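Local coordinates for protein ferritin (Mycoplasma penetrans, PDB 7DIE) that takes up Fe2+ through its B-channels, has atypical ferroxidase centres, and probably stores the iron in ferric form inside a 24-subunit shell, at the interface of chains A and B. Coordinates in Å, arbitrary orientation; residue numbers count along the deposited sequence, not the author numbering. Chains: chain A/B, Ferritin.

The interface of chains A and B. Residues chain A 136-137, 140; chain B 6, 67, 69-71, 123.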
loop_
_atom_site.group_PDB
_atom_site.type_symbol
_atom_site.label_atom_id
_atom_site.label_comp_id
_atom_site.label_asym_id
_atom_site.label_seq_id
_atom_site.Cartn_x
_atom_site.Cartn_y
_atom_site.Cartn_z
ATOM N N ILE A 136 -10.603 27.186 35.957
ATOM C CA ILE A 136 -10.706 26.064 36.886
ATOM C C ILE A 136 -9.563 25.080 36.652
ATOM O O ILE A 136 -8.903 24.621 37.595
ATOM C CB ILE A 136 -12.067 25.361 36.744
ATOM C CG1 ILE A 136 -13.244 26.287 37.083
ATOM C CG2 ILE A 136 -12.091 24.109 37.611
ATOM C CD1 ILE A 136 -14.591 25.650 36.707
ATOM N N GLU A 137 -9.317 24.734 35.386
ATOM C CA GLU A 137 -8.242 23.790 35.065
ATOM C C GLU A 137 -6.885 24.314 35.526
ATOM O O GLU A 137 -6.090 23.575 36.123
ATOM C CB GLU A 137 -8.197 23.521 33.562
ATOM C CG GLU A 137 -9.518 23.160 32.949
ATOM C CD GLU A 137 -9.906 21.742 33.246
ATOM O OE1 GLU A 137 -8.997 20.938 33.558
ATOM O OE2 GLU A 137 -11.115 21.438 33.161
ATOM N N GLU A 140 -6.572 24.268 39.254
ATOM C CA GLU A 140 -6.412 22.893 39.723
ATOM C C GLU A 140 -4.984 22.399 39.536
ATOM O O GLU A 140 -4.436 21.722 40.412
ATOM C CB GLU A 140 -7.379 21.957 38.999
ATOM C CG GLU A 140 -7.297 20.527 39.529
ATOM C CD GLU A 140 -8.209 19.572 38.789
ATOM O OE1 GLU A 140 -8.123 19.493 37.549
ATOM O OE2 GLU A 140 -9.027 18.911 39.453
ATOM N N PHE B 6 -10.839 26.751 45.930
ATOM C CA PHE B 6 -11.928 27.114 45.025
ATOM C C PHE B 6 -13.053 27.853 45.734
ATOM O O PHE B 6 -13.762 28.651 45.101
ATOM C CB PHE B 6 -12.438 25.857 44.335
ATOM C CG PHE B 6 -11.491 25.362 43.295
ATOM C CD1 PHE B 6 -11.554 25.858 41.999
ATOM C CD2 PHE B 6 -10.489 24.456 43.626
ATOM C CE1 PHE B 6 -10.653 25.428 41.037
ATOM C CE2 PHE B 6 -9.582 24.033 42.666
ATOM C CZ PHE B 6 -9.673 24.523 41.370
ATOM N N TYR B 67 -17.069 17.610 37.355
ATOM C CA TYR B 67 -17.104 19.024 37.732
ATOM C C TYR B 67 -16.928 19.200 39.234
ATOM O O TYR B 67 -16.186 20.079 39.683
ATOM C CB TYR B 67 -18.427 19.663 37.300
ATOM C CG TYR B 67 -18.553 21.100 37.798
ATOM C CD1 TYR B 67 -17.630 22.069 37.413
ATOM C CD2 TYR B 67 -19.582 21.480 38.665
ATOM C CE1 TYR B 67 -17.729 23.397 37.868
ATOM C CE2 TYR B 67 -19.680 22.796 39.129
ATOM C CZ TYR B 67 -18.754 23.741 38.732
ATOM O OH TYR B 67 -18.847 25.049 39.186
ATOM N N MET B 69 -15.383 17.315 41.311
ATOM C CA MET B 69 -13.980 17.082 41.645
ATOM C C MET B 69 -13.104 18.256 41.221
ATOM O O MET B 69 -12.143 18.596 41.918
ATOM C CB MET B 69 -13.478 15.785 40.994
ATOM C CG MET B 69 -14.041 14.523 41.643
ATOM S SD MET B 69 -13.536 13.025 40.748
ATOM C CE MET B 69 -11.808 13.301 40.492
ATOM N N LYS B 70 -13.410 18.885 40.079
ATOM C CA LYS B 70 -12.613 20.039 39.641
ATOM C C LYS B 70 -12.610 21.149 40.683
ATOM O O LYS B 70 -11.616 21.877 40.817
ATOM C CB LYS B 70 -13.149 20.608 38.322
ATOM C CG LYS B 70 -12.833 19.781 37.080
ATOM C CD LYS B 70 -11.341 19.803 36.759
ATOM C CE LYS B 70 -11.026 18.945 35.547
ATOM N NZ LYS B 70 -9.560 18.801 35.358
ATOM N N VAL B 71 -13.710 21.310 41.413
ATOM C CA VAL B 71 -13.816 22.371 42.407
ATOM C C VAL B 71 -13.817 21.814 43.834
ATOM O O VAL B 71 -14.326 22.467 44.750
ATOM C CB VAL B 71 -15.039 23.261 42.133
ATOM C CG1 VAL B 71 -14.847 24.008 40.792
ATOM C CG2 VAL B 71 -16.333 22.443 42.140
ATOM N N GLU B 123 -18.985 29.576 37.184
ATOM C CA GLU B 123 -18.428 28.251 36.898
ATOM C C GLU B 123 -19.516 27.189 36.832
ATOM O O GLU B 123 -19.514 26.329 35.941
ATOM C CB GLU B 123 -17.382 27.882 37.955
ATOM C CG GLU B 123 -16.146 28.766 37.864
ATOM C CD GLU B 123 -15.186 28.589 39.009
ATOM O OE1 GLU B 123 -15.547 27.951 40.025
ATOM O OE2 GLU B 123 -14.069 29.128 38.906
HETATM O O HOH W 1 -9.551 20.523 42.027
#
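A:Ile136, on helix 122-150 of chain A, projects among B:Lys70, B:Phe6, B:Tyr67 and B:Glu123 and forms the apolar centre of this contact. Its two branches part company at CB. The methyl CG2, anti to the backbone N, packs 3.7 Å from CB of B:Lys70 and also meets CE1 of B:Phe6. The CG1 branch runs on to CD1, tip to tip with B:Glu123; CG1 of A:Ile136 lies 3.6 Å from the carboxylate carbon CD of B:Glu123, and CD1 also touches ring atom CE1 of B:Tyr67 at 4.0 Å. B:Phe6 turns its rim to chain A, with the carbonyl O of A:Ile136 in plane at the edge, while the carbonyl O of B:Lys70 lies over one face near the rim. Outward, the B:Lys70 chain bends at chi2 (-68°) and then runs extended, carrying NZ to two carboxylates one helical turn apart. NZ donates a salt-bridging hydrogen bond of 2.7 Å to OE1 of A:Glu140 on its syn lone pair, and another of 2.9 Å to OE1 of A:Glu137, approached on the syn side but 27° out of the carboxylate plane. The other oxygen of A:Glu140, OE2, reaches a water at 3.1 Å that also bonds the carbonyl O atoms of B:Met69 and B:Lys70, the latter at 2.7 Å. The patch joins neighbouring subunits of the 24-subunit ferritin shell; A:Glu140 is also a known iron ligand, though no iron is bound here, so the lysine may tune metal binding.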